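Local coordinates for protein rhamnosidase B (Bacillus sp., PDB 2OKX) that probably hydrolyses terminal alpha-L-rhamnose units from glycosides, as an alpha-L-rhamnosidase of glycoside hydrolase family 78, at residues 10-15 with 20-25; 136-141 with 393-398; 40-45 with 52-57; 62-67 with 193-198. One frame throughout, in Å; residues are numbered along the deposited sequence.

Interaction 1: residues 10-15 with 20-25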
loop_
_atom_site.group_PDB
_atom_site.type_symbol
_atom_site.label_atom_id
_atom_site.label_comp_id
_atom_site.label_asym_id
_atom_site.label_seq_id
_atom_site.Cartn_x
_atom_site.Cartn_y
_atom_site.Cartn_z
ATOM N N TRP A 10 29.163 2.951 8.057
ATOM C CA TRP A 10 27.788 3.262 8.419
ATOM C C TRP A 10 27.905 4.284 9.540
ATOM O O TRP A 10 28.682 4.088 10.480
ATOM C CB TRP A 10 27.065 2.034 8.969
ATOM C CG TRP A 10 26.492 1.108 7.952
ATOM C CD1 TRP A 10 27.058 -0.029 7.462
ATOM C CD2 TRP A 10 25.202 1.215 7.337
ATOM N NE1 TRP A 10 26.198 -0.647 6.583
ATOM C CE2 TRP A 10 25.052 0.098 6.488
ATOM C CE3 TRP A 10 24.158 2.145 7.425
ATOM C CZ2 TRP A 10 23.894 -0.116 5.730
ATOM C CZ3 TRP A 10 23.005 1.931 6.670
ATOM C CH2 TRP A 10 22.885 0.810 5.836
ATOM N N ILE A 11 27.150 5.370 9.451
ATOM C CA ILE A 11 27.197 6.389 10.487
ATOM C C ILE A 11 25.808 6.808 10.941
ATOM O O ILE A 11 24.821 6.645 10.220
ATOM C CB ILE A 11 27.941 7.656 10.011
ATOM C CG1 ILE A 11 27.200 8.285 8.828
ATOM C CG2 ILE A 11 29.370 7.309 9.631
ATOM C CD1 ILE A 11 27.782 9.616 8.375
ATOM N N TRP A 12 25.743 7.341 12.152
ATOM C CA TRP A 12 24.491 7.820 12.707
ATOM C C TRP A 12 24.845 8.966 13.647
ATOM O O TRP A 12 25.972 9.464 13.617
ATOM C CB TRP A 12 23.765 6.700 13.463
ATOM C CG TRP A 12 22.350 7.061 13.830
ATOM C CD1 TRP A 12 21.812 7.113 15.085
ATOM C CD2 TRP A 12 21.308 7.467 12.930
ATOM N NE1 TRP A 12 20.503 7.535 15.024
ATOM C CE2 TRP A 12 20.168 7.757 13.714
ATOM C CE3 TRP A 12 21.227 7.614 11.538
ATOM C CZ2 TRP A 12 18.960 8.189 13.152
ATOM C CZ3 TRP A 12 20.022 8.044 10.978
ATOM C CH2 TRP A 12 18.907 8.325 11.788
ATOM N N GLY A 13 23.887 9.389 14.461
ATOM C CA GLY A 13 24.124 10.475 15.394
ATOM C C GLY A 13 23.198 10.332 16.583
ATOM O O GLY A 13 22.224 9.586 16.519
ATOM N N GLY A 14 23.490 11.041 17.669
ATOM C CA GLY A 14 22.652 10.943 18.851
ATOM C C GLY A 14 23.012 9.720 19.677
ATOM O O GLY A 14 23.842 8.912 19.261
ATOM N N GLN A 15 22.387 9.574 20.841
ATOM C CA GLN A 15 22.671 8.442 21.719
ATOM C C GLN A 15 21.867 7.190 21.385
ATOM O O GLN A 15 22.421 6.093 21.313
ATOM C CB GLN A 15 22.429 8.828 23.185
ATOM C CG GLN A 15 21.051 9.401 23.478
ATOM C CD GLN A 15 20.961 10.897 23.220
ATOM O OE1 GLN A 15 21.160 11.364 22.096
ATOM N NE2 GLN A 15 20.659 11.656 24.270
ATOM N N ARG A 20 12.548 6.423 17.584
ATOM C CA ARG A 20 11.258 6.337 16.918
ATOM C C ARG A 20 10.997 7.567 16.060
ATOM O O ARG A 20 11.208 8.699 16.502
ATOM C CB ARG A 20 10.129 6.223 17.948
ATOM C CG ARG A 20 8.716 6.254 17.346
ATOM C CD ARG A 20 7.693 6.654 18.402
ATOM N NE ARG A 20 6.316 6.747 17.910
ATOM C CZ ARG A 20 5.511 5.706 17.704
ATOM N NH1 ARG A 20 5.936 4.466 17.933
ATOM N NH2 ARG A 20 4.261 5.908 17.308
ATOM N N ASN A 21 10.550 7.334 14.830
ATOM C CA ASN A 21 10.180 8.417 13.924
ATOM C C ASN A 21 11.121 9.622 13.996
ATOM O O ASN A 21 10.695 10.727 14.313
ATOM C CB ASN A 21 8.749 8.849 14.266
ATOM C CG ASN A 21 8.176 9.863 13.287
ATOM O OD1 ASN A 21 7.191 10.538 13.590
ATOM N ND2 ASN A 21 8.776 9.964 12.115
ATOM N N GLU A 22 12.397 9.410 13.691
ATOM C CA GLU A 22 13.359 10.503 13.731
ATOM C C GLU A 22 13.974 10.788 12.370
ATOM O O GLU A 22 14.464 9.884 11.699
ATOM C CB GLU A 22 14.484 10.196 14.730
ATOM C CG GLU A 22 15.559 11.281 14.801
ATOM C CD GLU A 22 16.639 10.983 15.829
ATOM O OE1 GLU A 22 17.751 10.553 15.440
ATOM O OE2 GLU A 22 16.366 11.174 17.033
ATOM N N TRP A 23 13.942 12.055 11.970
ATOM C CA TRP A 23 14.529 12.470 10.702
ATOM C C TRP A 23 15.853 13.155 11.039
ATOM O O TRP A 23 15.885 14.138 11.777
ATOM C CB TRP A 23 13.577 13.424 9.971
ATOM C CG TRP A 23 12.306 12.747 9.512
ATOM C CD1 TRP A 23 11.914 11.462 9.782
ATOM C CD2 TRP A 23 11.272 13.317 8.699
ATOM N NE1 TRP A 23 10.703 11.200 9.187
ATOM C CE2 TRP A 23 10.286 12.320 8.517
ATOM C CE3 TRP A 23 11.081 14.573 8.107
ATOM C CZ2 TRP A 23 9.124 12.540 7.765
ATOM C CZ3 TRP A 23 9.924 14.792 7.358
ATOM C CH2 TRP A 23 8.963 13.779 7.195
ATOM N N ARG A 24 16.945 12.618 10.509
ATOM C CA ARG A 24 18.272 13.153 10.791
ATOM C C ARG A 24 19.039 13.597 9.549
ATOM O O ARG A 24 19.049 12.907 8.530
ATOM C CB ARG A 24 19.073 12.099 11.561
ATOM C CG ARG A 24 20.528 12.445 11.832
ATOM C CD ARG A 24 21.143 11.414 12.775
ATOM N NE ARG A 24 20.607 11.539 14.128
ATOM C CZ ARG A 24 20.951 12.495 14.986
ATOM N NH1 ARG A 24 21.841 13.418 14.639
ATOM N NH2 ARG A 24 20.401 12.535 16.192
ATOM N N CYS A 25 19.690 14.753 9.657
ATOM C CA CYS A 25 20.471 15.329 8.566
ATOM C C CYS A 25 21.951 14.977 8.658
ATOM O O CYS A 25 22.508 14.869 9.750
ATOM C CB CYS A 25 20.349 16.855 8.575
ATOM S SG CYS A 25 18.668 17.501 8.541
#
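Arg24 lays its aliphatic stem over one face of the Trp12 ring. CD of Arg24 stands 3.7 Å from the centroid of the six-membered ring of Trp12, almost straight above it, in a CH-pi contact. CB of Arg24 touches CH2 of Trp12, 3.8 Å away. The chain bends at chi3 (-70°), which turns the guanidinium off the indole; the two planes lie 73° apart. One face of the guanidinium covers the backbone of Gly13, with CZ of Arg24 3.5 Å from C of Gly13. It lies so close over Gly13 and Gly14 that there is no room there for a CB. Glu22 OE1 comes within 3.5 Å of CZ2 of Trp12 and forms a salt bridge with Arg24 NE at 3.3 Å. Thr131 OG1 bonds NH1 of Arg24. Strands 9-12 and 22-31 belong to one antiparallel sheet, but strands 174-181 and 130-133 lie between them in its order. The contact is made without backbone pairing. Replacing Arg24 by alanine is likely to bare this face of Trp12 and leave the Glu22 carboxylate without its nearby positive charge. The contact thus pairs a buried ion pair with apolar cover, and no hydrogen bond joins the two segments.

Interaction 2: residues 136-141 with 393-398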
loop_
_atom_site.group_PDB
_atom_site.type_symbol
_atom_site.label_atom_id
_atom_site.label_comp_id
_atom_site.label_asym_id
_atom_site.label_seq_id
_atom_site.Cartn_x
_atom_site.Cartn_y
_atom_site.Cartn_z
ATOM N N GLY A 136 12.683 21.068 14.032
ATOM C CA GLY A 136 11.238 21.185 13.972
ATOM C C GLY A 136 10.464 19.903 13.706
ATOM O O GLY A 136 9.244 19.888 13.845
ATOM N N GLN A 137 11.152 18.832 13.322
ATOM C CA GLN A 137 10.476 17.569 13.049
ATOM C C GLN A 137 10.112 16.882 14.360
ATOM O O GLN A 137 10.988 16.444 15.103
ATOM C CB GLN A 137 11.366 16.661 12.202
ATOM C CG GLN A 137 10.680 15.370 11.773
ATOM C CD GLN A 137 10.987 14.200 12.689
ATOM O OE1 GLN A 137 10.133 13.351 12.940
ATOM N NE2 GLN A 137 12.219 14.138 13.173
ATOM N N ARG A 138 8.814 16.795 14.634
ATOM C CA ARG A 138 8.315 16.187 15.865
ATOM C C ARG A 138 8.276 14.667 15.799
ATOM O O ARG A 138 7.540 14.088 14.998
ATOM C CB ARG A 138 6.913 16.713 16.174
ATOM C CG ARG A 138 6.785 18.231 16.142
ATOM C CD ARG A 138 7.894 18.920 16.934
ATOM N NE ARG A 138 7.637 20.349 17.112
ATOM C CZ ARG A 138 8.558 21.240 17.470
ATOM N NH1 ARG A 138 9.812 20.858 17.689
ATOM N NH2 ARG A 138 8.226 22.514 17.611
ATOM N N SER A 139 9.065 14.024 16.656
ATOM C CA SER A 139 9.132 12.571 16.689
ATOM C C SER A 139 7.911 11.908 17.315
ATOM O O SER A 139 7.860 10.684 17.420
ATOM C CB SER A 139 10.396 12.115 17.420
ATOM O OG SER A 139 11.546 12.365 16.631
ATOM N N ASN A 140 6.936 12.702 17.742
ATOM C CA ASN A 140 5.727 12.127 18.320
ATOM C C ASN A 140 4.550 12.205 17.341
ATOM O O ASN A 140 3.404 11.963 17.726
ATOM C CB ASN A 140 5.343 12.832 19.629
ATOM C CG ASN A 140 4.906 14.272 19.422
ATOM O OD1 ASN A 140 4.068 14.790 20.164
ATOM N ND2 ASN A 140 5.479 14.929 18.425
ATOM N N SER A 141 4.833 12.529 16.080
ATOM C CA SER A 141 3.770 12.633 15.079
ATOM C C SER A 141 3.066 11.281 14.918
ATOM O O SER A 141 3.619 10.235 15.262
ATOM C CB SER A 141 4.332 13.128 13.737
ATOM O OG SER A 141 5.185 12.175 13.141
ATOM N N THR A 393 0.234 12.687 20.567
ATOM C CA THR A 393 0.299 14.027 19.989
ATOM C C THR A 393 -1.073 14.679 19.860
ATOM O O THR A 393 -2.061 14.020 19.539
ATOM C CB THR A 393 0.977 14.045 18.593
ATOM O OG1 THR A 393 1.148 15.408 18.173
ATOM C CG2 THR A 393 0.118 13.309 17.554
ATOM N N GLU A 394 -1.123 15.980 20.128
ATOM C CA GLU A 394 -2.357 16.745 20.027
ATOM C C GLU A 394 -2.393 17.518 18.704
ATOM O O GLU A 394 -3.285 18.323 18.462
ATOM C CB GLU A 394 -2.489 17.693 21.227
ATOM C CG GLU A 394 -3.008 16.981 22.476
ATOM C CD GLU A 394 -2.832 17.786 23.756
ATOM O OE1 GLU A 394 -2.950 19.027 23.712
ATOM O OE2 GLU A 394 -2.589 17.164 24.813
ATOM N N GLU A 395 -1.400 17.266 17.858
ATOM C CA GLU A 395 -1.329 17.894 16.540
ATOM C C GLU A 395 -1.852 16.781 15.636
ATOM O O GLU A 395 -1.086 16.035 15.033
ATOM C CB GLU A 395 0.121 18.256 16.226
ATOM C CG GLU A 395 0.725 19.183 17.286
ATOM C CD GLU A 395 2.166 19.544 17.016
ATOM O OE1 GLU A 395 3.051 18.677 17.204
ATOM O OE2 GLU A 395 2.413 20.699 16.606
ATOM N N ASN A 396 -3.177 16.684 15.573
ATOM C CA ASN A 396 -3.866 15.628 14.844
ATOM C C ASN A 396 -4.690 16.092 13.643
ATOM O O ASN A 396 -5.875 16.417 13.763
ATOM C CB ASN A 396 -4.748 14.878 15.852
ATOM C CG ASN A 396 -5.524 13.743 15.230
ATOM O OD1 ASN A 396 -5.264 13.333 14.096
ATOM N ND2 ASN A 396 -6.484 13.213 15.981
ATOM N N VAL A 397 -4.055 16.089 12.475
ATOM C CA VAL A 397 -4.718 16.523 11.255
ATOM C C VAL A 397 -5.904 15.645 10.873
ATOM O O VAL A 397 -6.949 16.155 10.486
ATOM C CB VAL A 397 -3.725 16.577 10.077
ATOM C CG1 VAL A 397 -4.454 16.990 8.793
ATOM C CG2 VAL A 397 -2.610 17.576 10.394
ATOM N N PHE A 398 -5.748 14.328 10.987
ATOM C CA PHE A 398 -6.830 13.412 10.633
ATOM C C PHE A 398 -8.080 13.652 11.479
ATOM O O PHE A 398 -9.171 13.874 10.949
ATOM C CB PHE A 398 -6.366 11.957 10.786
ATOM C CG PHE A 398 -7.383 10.942 10.334
ATOM C CD1 PHE A 398 -7.598 10.702 8.977
ATOM C CD2 PHE A 398 -8.130 10.227 11.266
ATOM C CE1 PHE A 398 -8.545 9.763 8.556
ATOM C CE2 PHE A 398 -9.081 9.287 10.857
ATOM C CZ PHE A 398 -9.287 9.054 9.497
HETATM O O HOH W 1 5.073 21.323 17.162
#
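The guanidinium of Arg138 and the carboxylate of Glu395 are joined by a water, their planes 33° apart. The water lies at the guanidinium edge, in its plane. Two turns meet here: residues 138-141 form a type I beta turn in a loop of the N-terminal domain, and Thr393 opens an ST turn at the end of strand 392-393, an edge strand of another antiparallel sheet. The water accepts from NE of Arg138 at 2.7 Å and donates to OE2 of Glu395 at 2.8 Å. The direct ion pair is not made: NE of Arg138 is 4.9 Å from OE1 of Glu395. What touches is the bend of the arginine chain at chi2 (-48°), whose CG lies 3.9 Å from OE1 of Glu395. NH2 of Arg138 has its own salt bridge to Glu158.

Asn396 follows as N-cap of helix 397-402, its OD1 taking the N-H of Gly399. The contact joins the 136-141 loop to the end of strand 392-393, about 250 residues on in the chain.

Thr393 packs on the turn at Asn140, the two side chains crossing near a right angle. CB of Thr393 lies 3.3 Å from O of Asn140, and its CG2 3.6 Å from the same oxygen. On the Thr393 side, OG1 is anti to its own N and accepts from N of Glu395 at 3.2 Å, with an N-H...O angle of 163°.

Interaction 3: residues 40-45 with 52-57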
loop_
_atom_site.group_PDB
_atom_site.type_symbol
_atom_site.label_atom_id
_atom_site.label_comp_id
_atom_site.label_asym_id
_atom_site.label_seq_id
_atom_site.Cartn_x
_atom_site.Cartn_y
_atom_site.Cartn_z
ATOM N N ALA A 40 31.538 9.772 -12.059
ATOM C CA ALA A 40 31.647 9.896 -10.617
ATOM C C ALA A 40 30.384 9.258 -10.048
ATOM O O ALA A 40 29.296 9.826 -10.143
ATOM C CB ALA A 40 31.730 11.363 -10.220
ATOM N N MET A 41 30.535 8.069 -9.473
ATOM C CA MET A 41 29.407 7.344 -8.908
ATOM C C MET A 41 29.271 7.549 -7.402
ATOM O O MET A 41 30.266 7.585 -6.673
ATOM C CB MET A 41 29.543 5.844 -9.194
ATOM C CG MET A 41 29.600 5.477 -10.670
ATOM S SD MET A 41 28.171 6.089 -11.599
ATOM C CE MET A 41 26.879 4.969 -11.013
ATOM N N LEU A 42 28.029 7.685 -6.950
ATOM C CA LEU A 42 27.734 7.856 -5.535
ATOM C C LEU A 42 26.870 6.667 -5.130
ATOM O O LEU A 42 25.713 6.553 -5.546
ATOM C CB LEU A 42 26.989 9.171 -5.293
ATOM C CG LEU A 42 26.846 9.634 -3.840
ATOM C CD1 LEU A 42 26.423 11.094 -3.801
ATOM C CD2 LEU A 42 25.833 8.760 -3.110
ATOM N N HIS A 43 27.452 5.775 -4.336
ATOM C CA HIS A 43 26.773 4.575 -3.862
ATOM C C HIS A 43 26.231 4.861 -2.472
ATOM O O HIS A 43 26.960 5.336 -1.602
ATOM C CB HIS A 43 27.766 3.419 -3.821
ATOM C CG HIS A 43 28.524 3.237 -5.099
ATOM N ND1 HIS A 43 27.968 2.661 -6.222
ATOM C CD2 HIS A 43 29.795 3.567 -5.434
ATOM C CE1 HIS A 43 28.864 2.639 -7.192
ATOM N NE2 HIS A 43 29.981 3.183 -6.740
ATOM N N ILE A 44 24.956 4.558 -2.253
ATOM C CA ILE A 44 24.339 4.862 -0.972
ATOM C C ILE A 44 23.145 3.997 -0.579
ATOM O O ILE A 44 22.432 3.456 -1.426
ATOM C CB ILE A 44 23.872 6.342 -0.965
ATOM C CG1 ILE A 44 23.131 6.677 0.331
ATOM C CG2 ILE A 44 22.962 6.597 -2.168
ATOM C CD1 ILE A 44 22.673 8.129 0.408
ATOM N N THR A 45 22.956 3.866 0.729
ATOM C CA THR A 45 21.823 3.150 1.295
ATOM C C THR A 45 21.660 3.705 2.700
ATOM O O THR A 45 22.568 4.347 3.227
ATOM C CB THR A 45 22.025 1.618 1.335
ATOM O OG1 THR A 45 20.774 0.993 1.654
ATOM C CG2 THR A 45 23.052 1.223 2.388
ATOM N N LEU A 52 18.600 12.222 -0.988
ATOM C CA LEU A 52 19.952 12.665 -1.325
ATOM C C LEU A 52 20.073 14.013 -2.026
ATOM O O LEU A 52 19.336 14.305 -2.973
ATOM C CB LEU A 52 20.631 11.601 -2.191
ATOM C CG LEU A 52 21.991 11.948 -2.811
ATOM C CD1 LEU A 52 23.047 12.053 -1.711
ATOM C CD2 LEU A 52 22.381 10.873 -3.823
ATOM N N PHE A 53 21.026 14.820 -1.557
ATOM C CA PHE A 53 21.302 16.134 -2.126
ATOM C C PHE A 53 22.784 16.230 -2.484
ATOM O O PHE A 53 23.649 15.835 -1.699
ATOM C CB PHE A 53 20.985 17.254 -1.131
ATOM C CG PHE A 53 19.540 17.340 -0.737
ATOM C CD1 PHE A 53 19.033 16.532 0.276
ATOM C CD2 PHE A 53 18.690 18.250 -1.357
ATOM C CE1 PHE A 53 17.701 16.634 0.669
ATOM C CE2 PHE A 53 17.357 18.360 -0.971
ATOM C CZ PHE A 53 16.862 17.550 0.043
ATOM N N VAL A 54 23.076 16.740 -3.675
ATOM C CA VAL A 54 24.459 16.911 -4.105
ATOM C C VAL A 54 24.612 18.373 -4.484
ATOM O O VAL A 54 24.032 18.838 -5.467
ATOM C CB VAL A 54 24.805 16.023 -5.314
ATOM C CG1 VAL A 54 26.249 16.258 -5.729
ATOM C CG2 VAL A 54 24.599 14.555 -4.960
ATOM N N ASN A 55 25.385 19.095 -3.681
ATOM C CA ASN A 55 25.608 20.515 -3.891
ATOM C C ASN A 55 24.296 21.279 -3.829
ATOM O O ASN A 55 24.086 22.242 -4.562
ATOM C CB ASN A 55 26.319 20.763 -5.226
ATOM C CG ASN A 55 27.788 20.402 -5.169
ATOM O OD1 ASN A 55 28.492 20.798 -4.240
ATOM N ND2 ASN A 55 28.260 19.654 -6.157
ATOM N N GLY A 56 23.412 20.830 -2.941
ATOM C CA GLY A 56 22.131 21.486 -2.759
ATOM C C GLY A 56 21.007 20.961 -3.627
ATOM O O GLY A 56 19.837 21.196 -3.335
ATOM N N GLU A 57 21.353 20.245 -4.689
ATOM C CA GLU A 57 20.350 19.705 -5.601
ATOM C C GLU A 57 19.864 18.319 -5.174
ATOM O O GLU A 57 20.671 17.414 -4.955
ATOM C CB GLU A 57 20.930 19.635 -7.014
ATOM C CG GLU A 57 19.945 19.188 -8.080
ATOM C CD GLU A 57 20.583 19.102 -9.457
ATOM O OE1 GLU A 57 21.188 20.105 -9.898
ATOM O OE2 GLU A 57 20.476 18.033 -10.100
#
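Leu42 and Ile44 face Leu52 and Val54 across two strand segments, 41-45 and 52-54, that run roughly antiparallel at 156°, with axes 10.7 Å apart at their closest. That spacing is far too wide for backbone pairing, and no hydrogen bond joins the two. Side chains fill the distance instead.

Leu42 and Leu52 carry most of the contact. They meet tip to tip: CD1 of Leu42 lies 4.0 Å from CD2 of Leu52, and CD2 of Leu42 lies 4.1 Å from that same methyl. The branch of Leu42 also reaches Val54, with CD1 of Leu42 4.1 Å from CG2 of Val54. In Val54, CG1 is anti to the backbone N (chi1 179°), and CG2 is the methyl turned to Leu42. Ile44 makes a looser contact, its CD1 standing 4.5 Å from CD1 of Leu52.

This is the core of a beta-sandwich in the N-terminal domain. Strand 41-47 belongs to the five-stranded sheet and strand 49-54 to the seven-stranded one, so the chain crosses from one layer to the other in a short link. Ile115, on strand 110-117, packs on Leu42. Tyr76 touches both Ile44 and Leu52, and Ile90 both Leu42 and Val54.

Beyond Val54 the chain turns back at once in a type I' beta turn with Asn55 and Gly56 at its corners. Here N of Val54 donates to O of Glu57 at 2.8 Å, and N of Glu57 to O of Val54 at 3.1 Å. The amide of Asn55 is bonded to Gln81, Asn88 and Thr89.

Interaction 4: residues 62-67 with 193-198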
loop_
_atom_site.group_PDB
_atom_site.type_symbol
_atom_site.label_atom_id
_atom_site.label_comp_id
_atom_site.label_asym_id
_atom_site.label_seq_id
_atom_site.Cartn_x
_atom_site.Cartn_y
_atom_site.Cartn_z
ATOM N N GLY A 62 15.505 6.793 -1.575
ATOM C CA GLY A 62 15.672 5.358 -1.450
ATOM C C GLY A 62 15.868 4.953 -0.001
ATOM O O GLY A 62 15.519 5.706 0.906
ATOM N N PRO A 63 16.362 3.732 0.252
ATOM C CA PRO A 63 16.688 2.742 -0.776
ATOM C C PRO A 63 15.398 1.991 -1.104
ATOM O O PRO A 63 14.354 2.285 -0.529
ATOM C CB PRO A 63 17.701 1.851 -0.069
ATOM C CG PRO A 63 17.146 1.808 1.332
ATOM C CD PRO A 63 16.791 3.268 1.585
ATOM N N VAL A 64 15.457 1.037 -2.025
ATOM C CA VAL A 64 14.266 0.259 -2.339
ATOM C C VAL A 64 14.029 -0.617 -1.111
ATOM O O VAL A 64 14.937 -0.789 -0.293
ATOM C CB VAL A 64 14.473 -0.621 -3.593
ATOM C CG1 VAL A 64 14.679 0.266 -4.820
ATOM C CG2 VAL A 64 15.664 -1.546 -3.403
ATOM N N ARG A 65 12.826 -1.159 -0.959
ATOM C CA ARG A 65 12.551 -1.981 0.214
ATOM C C ARG A 65 13.426 -3.231 0.214
ATOM O O ARG A 65 13.619 -3.869 -0.826
ATOM C CB ARG A 65 11.062 -2.338 0.290
ATOM C CG ARG A 65 10.535 -3.247 -0.808
ATOM C CD ARG A 65 9.009 -3.154 -0.863
ATOM N NE ARG A 65 8.578 -1.871 -1.425
ATOM C CZ ARG A 65 7.359 -1.359 -1.291
ATOM N NH1 ARG A 65 6.433 -2.014 -0.603
ATOM N NH2 ARG A 65 7.061 -0.192 -1.860
ATOM N N SER A 66 13.961 -3.570 1.384
ATOM C CA SER A 66 14.849 -4.726 1.512
ATOM C C SER A 66 14.661 -5.553 2.777
ATOM O O SER A 66 14.031 -5.117 3.739
ATOM C CB SER A 66 16.317 -4.276 1.535
ATOM O OG SER A 66 16.586 -3.201 0.662
ATOM N N TRP A 67 15.215 -6.763 2.746
ATOM C CA TRP A 67 15.252 -7.621 3.924
ATOM C C TRP A 67 16.609 -7.124 4.430
ATOM O O TRP A 67 17.564 -7.037 3.652
ATOM C CB TRP A 67 15.390 -9.107 3.564
ATOM C CG TRP A 67 14.200 -9.748 2.922
ATOM C CD1 TRP A 67 14.061 -10.088 1.604
ATOM C CD2 TRP A 67 13.001 -10.181 3.577
ATOM N NE1 TRP A 67 12.851 -10.708 1.402
ATOM C CE2 TRP A 67 12.180 -10.779 2.593
ATOM C CE3 TRP A 67 12.539 -10.122 4.900
ATOM C CZ2 TRP A 67 10.924 -11.317 2.890
ATOM C CZ3 TRP A 67 11.289 -10.657 5.195
ATOM C CH2 TRP A 67 10.497 -11.248 4.191
ATOM N N ARG A 193 20.943 -2.205 -6.040
ATOM C CA ARG A 193 19.556 -1.971 -6.442
ATOM C C ARG A 193 19.302 -2.763 -7.727
ATOM O O ARG A 193 20.068 -2.643 -8.686
ATOM C CB ARG A 193 19.367 -0.473 -6.699
ATOM C CG ARG A 193 17.958 -0.048 -7.064
ATOM C CD ARG A 193 17.963 1.307 -7.754
ATOM N NE ARG A 193 16.606 1.769 -8.031
ATOM C CZ ARG A 193 15.883 2.512 -7.198
ATOM N NH1 ARG A 193 16.387 2.892 -6.030
ATOM N NH2 ARG A 193 14.646 2.859 -7.527
ATOM N N ASP A 194 18.243 -3.570 -7.758
ATOM C CA ASP A 194 17.962 -4.373 -8.947
ATOM C C ASP A 194 16.896 -3.837 -9.911
ATOM O O ASP A 194 16.256 -4.607 -10.632
ATOM C CB ASP A 194 17.629 -5.821 -8.548
ATOM C CG ASP A 194 16.546 -5.911 -7.487
ATOM O OD1 ASP A 194 16.099 -7.039 -7.194
ATOM O OD2 ASP A 194 16.143 -4.864 -6.944
ATOM N N ILE A 195 16.711 -2.520 -9.918
ATOM C CA ILE A 195 15.769 -1.862 -10.825
ATOM C C ILE A 195 16.244 -0.433 -11.046
ATOM O O ILE A 195 17.013 0.102 -10.251
ATOM C CB ILE A 195 14.321 -1.765 -10.260
ATOM C CG1 ILE A 195 14.343 -1.168 -8.851
ATOM C CG2 ILE A 195 13.640 -3.114 -10.307
ATOM C CD1 ILE A 195 13.002 -0.600 -8.411
ATOM N N PRO A 196 15.803 0.200 -12.143
ATOM C CA PRO A 196 16.222 1.580 -12.395
ATOM C C PRO A 196 15.576 2.481 -11.349
ATOM O O PRO A 196 14.824 2.003 -10.499
ATOM C CB PRO A 196 15.703 1.845 -13.808
ATOM C CG PRO A 196 14.493 0.964 -13.895
ATOM C CD PRO A 196 14.969 -0.313 -13.242
ATOM N N PHE A 197 15.864 3.778 -11.407
ATOM C CA PHE A 197 15.304 4.718 -10.447
ATOM C C PHE A 197 13.861 5.096 -10.765
ATOM O O PHE A 197 13.421 5.009 -11.910
ATOM C CB PHE A 197 16.173 5.978 -10.377
ATOM C CG PHE A 197 17.503 5.759 -9.696
ATOM C CD1 PHE A 197 17.557 5.355 -8.365
ATOM C CD2 PHE A 197 18.695 5.951 -10.385
ATOM C CE1 PHE A 197 18.781 5.145 -7.727
ATOM C CE2 PHE A 197 19.925 5.744 -9.756
ATOM C CZ PHE A 197 19.965 5.340 -8.422
ATOM N N LEU A 198 13.127 5.512 -9.738
ATOM C CA LEU A 198 11.734 5.897 -9.911
ATOM C C LEU A 198 11.634 7.280 -10.539
ATOM O O LEU A 198 12.601 8.044 -10.566
ATOM C CB LEU A 198 11.002 5.899 -8.561
ATOM C CG LEU A 198 11.007 4.605 -7.731
ATOM C CD1 LEU A 198 9.998 4.733 -6.592
ATOM C CD2 LEU A 198 10.650 3.414 -8.610
#
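Val64 sets its CG1 methyl against one face of the Arg193 guanidinium, where two loops of the N-terminal beta-sandwich meet. One loop follows strand 57-62, the other strand 189-192. CG1 of Val64 is 3.4 Å from NH1 of Arg193 and 3.5 Å from its CZ, offset toward the rim of the flat group. The opposite face is covered by the ring of Phe197, whose CD1 stands 3.5 Å above the guanidinium plane. The charged group is thus held between a methyl and an aromatic ring.

Its chain runs straight. CG of Arg193 is anti to N (chi1 -177°), and the extended stem carries the guanidinium to the carbonyls of Ile195 and Pro196, around which the loop 193-196 curls. There NH2 of Arg193 donates to O of Pro196 at 3.1 Å with an N-H...O angle of 142°. NE adds a weak bond to the same oxygen and another to O of Ile195. NH1 is bound outside the loop, in a salt bridge with Asp74. A leucine in place of Arg193 would probably leave Asp74 without this charge partner, and the Pro196 carbonyl without its arginine donors.

Val64 puts CG1 beside its backbone N (chi1 -65°), which turns this methyl to the other loop. The loops border the helical domain as well: Val64 and Ile195 both touch Arg599 of helix 595-603, and Asp194 makes a salt bridge to it. Within the pair of loops, CD1 of Ile195 lies 4.1 Å from CG1 of Val64.

Interactions 1 and 3 are buried in the N-terminal beta-sandwich; interaction 2 is partly buried, and interaction 4, though buried, joins loops at the domain's border with the helical part. Interactions 1 and 3 both involve the seven-stranded sheet, interaction 1 within it and interaction 3 between it and the facing sheet; Trp10 also packs on Thr45. Interaction 3 is wholly apolar, whereas interaction 1 puts an ion pair inside the domain. Interaction 2 meets a different sheet and uses a water between opposite charges. It touches interaction 1, where Asn21 meets Ser139 and Ser141. Interaction 4 touches interaction 3 at Thr45 and Pro63, and packs a methyl on a charged group.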